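Local coordinates for gentamicin resistance protein (Enterococcus gallinarum, PDB 6CTZ) that probably inactivates aminoglycoside antibiotics such as gentamicin and kanamycin by transferring a nucleotide phosphate to their 2''-hydroxyl group, with magnesium bound at the active site, at residues A[56-59]-A[60-64]; A[158-161]-A[162-166]; A[252-255]-A[256-260]. The protein carries 2 engineered substitutions. All coordinates share one frame; numbering follows the deposited sequence. Where two conformers were deposited one is given.

In the fold
The three contacts follow one another along a chain that folds like a small protein kinase. Interaction 1 lies in the C-terminal part of helix 46-62, which packs on the five-stranded antiparallel sheet of the nucleotide-binding lobe. Interactions 2 and 3 belong to the largely helical part on the kanamycin side: 158-166 starts helix 162-176, and 252-260 forms the beginning of helix 251-276. Their centres are 23 Å apart and their nearest atoms about 10 Å, but R171 of helix 162-176 hydrogen-bonds S259, so the two helices meet directly. The centre of interaction 1 is 44 Å from that of interaction 2 and 31 Å from that of interaction 3, with GDP and kanamycin bound between the two regions.

Interaction 1: A[56-59]-A[60-64]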
loop_
_atom_site.group_PDB
_atom_site.type_symbol
_atom_site.label_atom_id
_atom_site.label_comp_id
_atom_site.label_asym_id
_atom_site.label_seq_id
_atom_site.Cartn_x
_atom_site.Cartn_y
_atom_site.Cartn_z
ATOM N N ILE A 56 3.416 -8.149 12.822
ATOM C CA ILE A 56 3.146 -8.735 14.134
ATOM C C ILE A 56 3.689 -7.844 15.248
ATOM O O ILE A 56 3.061 -7.688 16.306
ATOM C CB ILE A 56 3.711 -10.169 14.204
ATOM C CG1 ILE A 56 2.841 -11.121 13.375
ATOM C CG2 ILE A 56 3.842 -10.639 15.663
ATOM C CD1 ILE A 56 3.479 -12.472 13.121
ATOM N N GLN A 57 4.866 -7.246 15.032
ATOM C CA GLN A 57 5.470 -6.388 16.048
ATOM C C GLN A 57 4.917 -4.971 15.992
ATOM O O GLN A 57 4.743 -4.329 17.036
ATOM C CB GLN A 57 6.981 -6.339 15.861
ATOM C CG GLN A 57 7.698 -7.674 15.982
ATOM C CD GLN A 57 9.117 -7.559 15.466
ATOM O OE1 GLN A 57 9.412 -7.947 14.331
ATOM N NE2 GLN A 57 9.996 -6.990 16.279
ATOM N N LEU A 58 4.668 -4.456 14.783
ATOM C CA LEU A 58 4.319 -3.047 14.634
ATOM C C LEU A 58 2.870 -2.770 15.011
ATOM O O LEU A 58 2.578 -1.781 15.695
ATOM C CB LEU A 58 4.564 -2.597 13.192
ATOM C CG LEU A 58 4.109 -1.169 12.876
ATOM C CD1 LEU A 58 4.934 -0.135 13.645
ATOM C CD2 LEU A 58 4.171 -0.883 11.387
ATOM N N LEU A 59 1.941 -3.590 14.521
ATOM C CA LEU A 59 0.532 -3.225 14.643
ATOM C C LEU A 59 0.088 -3.047 16.088
ATOM O O LEU A 59 -0.672 -2.098 16.355
ATOM C CB LEU A 59 -0.370 -4.213 13.882
ATOM C CG LEU A 59 -0.194 -4.202 12.358
ATOM C CD1 LEU A 59 -1.064 -5.279 11.707
ATOM C CD2 LEU A 59 -0.516 -2.839 11.786
ATOM N N PRO A 60 0.498 -3.887 17.046
ATOM C CA PRO A 60 0.062 -3.656 18.430
ATOM C C PRO A 60 0.506 -2.317 18.969
ATOM O O PRO A 60 -0.198 -1.737 19.802
ATOM C CB PRO A 60 0.685 -4.829 19.198
ATOM C CG PRO A 60 0.814 -5.906 18.176
ATOM C CD PRO A 60 1.200 -5.182 16.915
ATOM N N LEU A 61 1.637 -1.788 18.490
ATOM C CA LEU A 61 2.104 -0.487 18.941
ATOM C C LEU A 61 1.333 0.648 18.287
ATOM O O LEU A 61 1.251 1.739 18.860
ATOM C CB LEU A 61 3.587 -0.333 18.608
ATOM C CG LEU A 61 4.481 -1.433 19.183
ATOM C CD1 LEU A 61 5.905 -1.324 18.653
ATOM C CD2 LEU A 61 4.444 -1.409 20.702
ATOM N N LEU A 62 0.756 0.406 17.113
ATOM C CA LEU A 62 0.034 1.439 16.377
ATOM C C LEU A 62 -1.423 1.573 16.792
ATOM O O LEU A 62 -1.999 2.650 16.614
ATOM C CB LEU A 62 0.036 1.129 14.879
ATOM C CG LEU A 62 1.317 1.389 14.105
ATOM C CD1 LEU A 62 1.070 1.136 12.631
ATOM C CD2 LEU A 62 1.788 2.816 14.335
ATOM N N VAL A 63 -2.031 0.508 17.335
ATOM C CA VAL A 63 -3.475 0.493 17.585
ATOM C C VAL A 63 -3.901 1.723 18.377
ATOM O O VAL A 63 -4.895 2.386 18.057
ATOM C CB VAL A 63 -3.885 -0.815 18.293
ATOM C CG1 VAL A 63 -5.309 -0.720 18.845
ATOM C CG2 VAL A 63 -3.783 -2.004 17.351
ATOM N N GLY A 64 -3.162 2.031 19.442
ATOM C CA GLY A 64 -3.512 3.141 20.305
ATOM C C GLY A 64 -3.162 4.515 19.780
ATOM O O GLY A 64 -3.459 5.518 20.440
#
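L58 and L62 meet in the C-terminal part of helix 46-62, the counterpart of helix C in the kinase-like N-terminal lobe. Their apolar contact is one turn long: L62 CD1 comes within 3.8 Å of L58 CG and lies alongside L58 CD2 too, the two side chains slanting across each other. L58 has CG trans to its backbone N (chi1 174°), beside its carbonyl carbon, whereas L62, given in one of two deposited conformers, has CG beside its own N. L59 CD2 is a looser neighbour at 4.4 Å from L62 CD1. L59 also packs on F215 and on Y73 of strand 73-78, and L62 on F126, so this face of the helix is turned into the protein; the side chain of L59 is about 9 Å from bound GDP.

The backbone bonds change character after the proline. With no N-H on P60, the helix is kinked there, and I56 O faces P60 CD at 3.2 Å. L58 O and L59 O each accept from both a third and a fourth neighbour, all through bent bonds. L58 O receives two weak ones, from L61 N at 2.9 Å and L62 N at 3.2 Å, and L59 O a further weak one from V63 N. L59 O also takes L62 N at 3.0 Å, hardly straighter than the others, with the donor well above the carbonyl plane.

Interaction 2: A[158-161]-A[162-166]; sequences PLLD and ESLRD
L160, in the loop leading into helix 162-176, lays its side chain back over the first turn of that helix. Its CD2 methyl meets L164 CD2 at 3.9 Å, the two leucines passing at a slant, while L160 CD1 reaches the backbone of R165, 4.0 Å from R165 N. Both leucines also touch helix 279-296, L160 on I286 and L164 on E290 and K293.

D161 comes next, at the N-cap position; in the conformer given, one of two deposited, its carboxylate makes no capping bond, and S163 OG is 3.9 Å from D161 CB. D161 O accepts R165 N at 3.0 Å in a nearly straight bond of 165°, the first regular bond of the helix, with a weak, more bent one from L164 N at 2.9 Å beside it. Within the helix itself, the R165 guanidinium carries E162 CG over one face, toward its rim.

This is a surface helix start, away from the annotated sites. One good main-chain bond into D161 O and a leucine pair resting on helix 279-296 make up most of it, so the chemistry of the contact is main-chain bonding plus apolar packing.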
loop_
_atom_site.group_PDB
_atom_site.type_symbol
_atom_site.label_atom_id
_atom_site.label_comp_id
_atom_site.label_asym_id
_atom_site.label_seq_id
_atom_site.Cartn_x
_atom_site.Cartn_y
_atom_site.Cartn_z
ATOM N N PRO A 158 14.454 -2.247 -23.585
ATOM C CA PRO A 158 14.366 -2.972 -24.866
ATOM C C PRO A 158 12.953 -3.106 -25.398
ATOM O O PRO A 158 12.765 -3.214 -26.617
ATOM C CB PRO A 158 14.974 -4.340 -24.532
ATOM C CG PRO A 158 15.935 -4.051 -23.443
ATOM C CD PRO A 158 15.286 -2.975 -22.608
ATOM N N LEU A 159 11.948 -3.104 -24.521
ATOM C CA LEU A 159 10.568 -3.292 -24.946
ATOM C C LEU A 159 9.914 -2.011 -25.446
ATOM O O LEU A 159 8.779 -2.062 -25.928
ATOM C CB LEU A 159 9.734 -3.850 -23.785
ATOM C CG LEU A 159 10.346 -4.928 -22.883
ATOM C CD1 LEU A 159 9.345 -5.372 -21.830
ATOM C CD2 LEU A 159 10.855 -6.120 -23.677
ATOM N N LEU A 160 10.564 -0.870 -25.273
ATOM C CA LEU A 160 9.943 0.390 -25.589
ATOM C C LEU A 160 10.329 1.071 -26.889
ATOM O O LEU A 160 11.416 0.937 -27.337
ATOM C CB LEU A 160 10.186 1.421 -24.464
ATOM C CG LEU A 160 10.098 0.972 -23.004
ATOM C CD1 LEU A 160 10.414 2.131 -22.096
ATOM C CD2 LEU A 160 8.691 0.514 -22.753
ATOM N N ASP A 161 9.381 1.808 -27.397
ATOM C CA ASP A 161 9.748 2.797 -28.395
ATOM C C ASP A 161 10.728 3.771 -27.762
ATOM O O ASP A 161 10.615 4.118 -26.584
ATOM C CB ASP A 161 8.509 3.544 -28.879
ATOM C CG ASP A 161 7.573 2.662 -29.671
ATOM O OD1 ASP A 161 8.065 1.750 -30.370
ATOM O OD2 ASP A 161 6.346 2.879 -29.591
ATOM N N GLU A 162 11.728 4.183 -28.541
ATOM C CA GLU A 162 12.743 5.080 -27.996
ATOM C C GLU A 162 12.137 6.363 -27.440
ATOM O O GLU A 162 12.690 6.948 -26.501
ATOM C CB GLU A 162 13.824 5.361 -29.037
ATOM C CG GLU A 162 14.667 4.126 -29.270
ATOM C CD GLU A 162 15.621 4.222 -30.436
ATOM O OE1 GLU A 162 15.669 5.275 -31.112
ATOM O OE2 GLU A 162 16.324 3.214 -30.678
ATOM N N SER A 163 11.000 6.806 -27.980
ATOM C CA SER A 163 10.363 8.010 -27.451
ATOM C C SER A 163 9.830 7.792 -26.037
ATOM O O SER A 163 9.872 8.708 -25.203
ATOM C CB SER A 163 9.234 8.447 -28.376
ATOM O OG SER A 163 8.250 7.434 -28.455
ATOM N N LEU A 164 9.334 6.599 -25.723
ATOM C CA LEU A 164 8.849 6.285 -24.381
ATOM C C LEU A 164 10.038 6.118 -23.482
ATOM O O LEU A 164 9.960 6.510 -22.345
ATOM C CB LEU A 164 7.934 5.088 -24.389
ATOM C CG LEU A 164 7.285 4.747 -23.037
ATOM C CD1 LEU A 164 6.484 5.900 -22.446
ATOM C CD2 LEU A 164 6.373 3.565 -23.256
ATOM N N ARG A 165 11.143 5.541 -23.978
ATOM C CA ARG A 165 12.379 5.491 -23.202
ATOM C C ARG A 165 12.855 6.894 -22.844
ATOM O O ARG A 165 13.252 7.149 -21.701
ATOM C CB ARG A 165 13.472 4.745 -23.972
ATOM C CG ARG A 165 14.780 4.633 -23.194
ATOM C CD ARG A 165 15.828 3.867 -23.975
ATOM N NE ARG A 165 16.360 4.651 -25.081
ATOM C CZ ARG A 165 16.995 4.129 -26.125
ATOM N NH1 ARG A 165 17.161 2.811 -26.225
ATOM N NH2 ARG A 165 17.447 4.925 -27.082
ATOM N N ASP A 166 12.813 7.817 -23.813
ATOM C CA ASP A 166 13.210 9.196 -23.547
ATOM C C ASP A 166 12.352 9.810 -22.450
ATOM O O ASP A 166 12.862 10.533 -21.587
ATOM C CB ASP A 166 13.101 10.039 -24.821
ATOM C CG ASP A 166 14.057 9.595 -25.920
ATOM O OD1 ASP A 166 15.032 8.866 -25.632
ATOM O OD2 ASP A 166 13.829 9.989 -27.083
#

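Interaction 3: A[252-255]-A[256-260]. Engineered in segment 252-255: L254 (natural residue His).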
loop_
_atom_site.group_PDB
_atom_site.type_symbol
_atom_site.label_atom_id
_atom_site.label_comp_id
_atom_site.label_asym_id
_atom_site.label_seq_id
_atom_site.Cartn_x
_atom_site.Cartn_y
_atom_site.Cartn_z
ATOM N N ASP A 252 1.385 22.419 -6.125
ATOM C CA ASP A 252 1.785 22.126 -7.499
ATOM C C ASP A 252 3.108 21.370 -7.535
ATOM O O ASP A 252 3.259 20.398 -8.286
ATOM C CB ASP A 252 1.893 23.411 -8.317
ATOM C CG ASP A 252 0.548 24.055 -8.589
ATOM O OD1 ASP A 252 -0.481 23.353 -8.618
ATOM O OD2 ASP A 252 0.524 25.281 -8.808
ATOM N N THR A 253 4.074 21.785 -6.712
ATOM C CA THR A 253 5.341 21.065 -6.659
ATOM C C THR A 253 5.158 19.684 -6.038
ATOM O O THR A 253 5.710 18.695 -6.537
ATOM C CB THR A 253 6.371 21.879 -5.878
ATOM O OG1 THR A 253 6.566 23.138 -6.531
ATOM C CG2 THR A 253 7.697 21.144 -5.793
ATOM N N LEU A 254 4.374 19.593 -4.959
ATOM C CA LEU A 254 4.171 18.306 -4.305
ATOM C C LEU A 254 3.447 17.327 -5.224
ATOM O O LEU A 254 3.790 16.137 -5.269
ATOM C CB LEU A 254 3.422 18.498 -2.983
ATOM C CG LEU A 254 3.144 17.224 -2.179
ATOM C CD1 LEU A 254 4.406 16.424 -1.868
ATOM C CD2 LEU A 254 2.423 17.597 -0.899
ATOM N N ILE A 255 2.445 17.804 -5.974
ATOM C CA ILE A 255 1.755 16.925 -6.916
ATOM C C ILE A 255 2.711 16.440 -7.996
ATOM O O ILE A 255 2.673 15.273 -8.402
ATOM C CB ILE A 255 0.508 17.615 -7.503
ATOM C CG1 ILE A 255 -0.620 17.660 -6.471
ATOM C CG2 ILE A 255 0.062 16.948 -8.805
ATOM C CD1 ILE A 255 -1.280 16.299 -6.191
ATOM N N ARG A 256 3.587 17.326 -8.486
ATOM C CA ARG A 256 4.600 16.891 -9.443
ATOM C C ARG A 256 5.473 15.787 -8.851
ATOM O O ARG A 256 5.706 14.753 -9.491
ATOM C CB ARG A 256 5.451 18.074 -9.906
ATOM C CG ARG A 256 6.617 17.641 -10.787
ATOM C CD ARG A 256 6.167 16.937 -12.064
ATOM N NE ARG A 256 5.255 17.754 -12.862
ATOM C CZ ARG A 256 5.638 18.648 -13.766
ATOM N NH1 ARG A 256 6.928 18.852 -14.011
ATOM N NH2 ARG A 256 4.719 19.334 -14.428
ATOM N N LYS A 257 5.943 15.982 -7.617
ATOM C CA LYS A 257 6.743 14.951 -6.962
ATOM C C LYS A 257 5.991 13.626 -6.884
ATOM O O LYS A 257 6.532 12.568 -7.226
ATOM C CB LYS A 257 7.113 15.412 -5.558
ATOM C CG LYS A 257 8.010 14.439 -4.823
ATOM C CD LYS A 257 8.305 14.902 -3.412
ATOM C CE LYS A 257 9.079 13.853 -2.640
ATOM N NZ LYS A 257 9.365 14.285 -1.244
ATOM N N VAL A 258 4.736 13.668 -6.427
ATOM C CA VAL A 258 3.977 12.427 -6.312
ATOM C C VAL A 258 3.726 11.819 -7.691
ATOM O O VAL A 258 3.732 10.593 -7.847
ATOM C CB VAL A 258 2.678 12.659 -5.518
ATOM C CG1 VAL A 258 1.884 11.357 -5.407
ATOM C CG2 VAL A 258 2.997 13.159 -4.135
ATOM N N SER A 259 3.536 12.657 -8.717
ATOM C CA SER A 259 3.325 12.125 -10.056
ATOM C C SER A 259 4.563 11.394 -10.557
ATOM O O SER A 259 4.446 10.432 -11.324
ATOM C CB SER A 259 2.914 13.247 -11.014
ATOM O OG SER A 259 4.034 13.991 -11.465
ATOM N N LEU A 260 5.756 11.841 -10.143
ATOM C CA LEU A 260 6.971 11.097 -10.459
ATOM C C LEU A 260 6.943 9.719 -9.798
ATOM O O LEU A 260 7.245 8.707 -10.441
ATOM C CB LEU A 260 8.207 11.900 -10.046
ATOM C CG LEU A 260 8.459 13.147 -10.910
ATOM C CD1 LEU A 260 9.380 14.137 -10.188
ATOM C CD2 LEU A 260 9.023 12.795 -12.276
#
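V258 curls back over the carbonyl of L254, one turn earlier in helix 251-276, a long helix of the kinase-like fold's C-terminal part. With V258 CG1 trans to the backbone N (chi1 180°), CG2 falls beside that N and comes close to L254 O, at 3.3 Å; its pairing with L254 CD1, at 4.2 Å, is looser. This side is buried: L254 and I255 both press on M243 of helix 236-246, and V258 touches Y227. L254 is an engineered leucine in place of the natural histidine; magnesium has been seen bound at this position and at E248 in a structure of this protein, but none is bound to this chain here. K257 runs out fully extended, its NZ forming salt bridges with D222 and D224.

The opposite character belongs to D252 and R256, both exposed. D252 is tied to R240 by a salt bridge through OD1, and R256 CB rests 3.4 Å from T253 O before its chain bends twice.

Regular helical bonds run through both sides: R256 N to D252 O at 3.1 Å, K257 N to T253 O and V258 N to L254 O at 2.9 Å each, both at 165°, and S259 N to I255 O at 2.8 Å. S259, also bound to R171 of helix 162-176, adds a side-chain bond: its OG gives to R256 O at 2.7 Å, an oxygen that accepts L260 N as well.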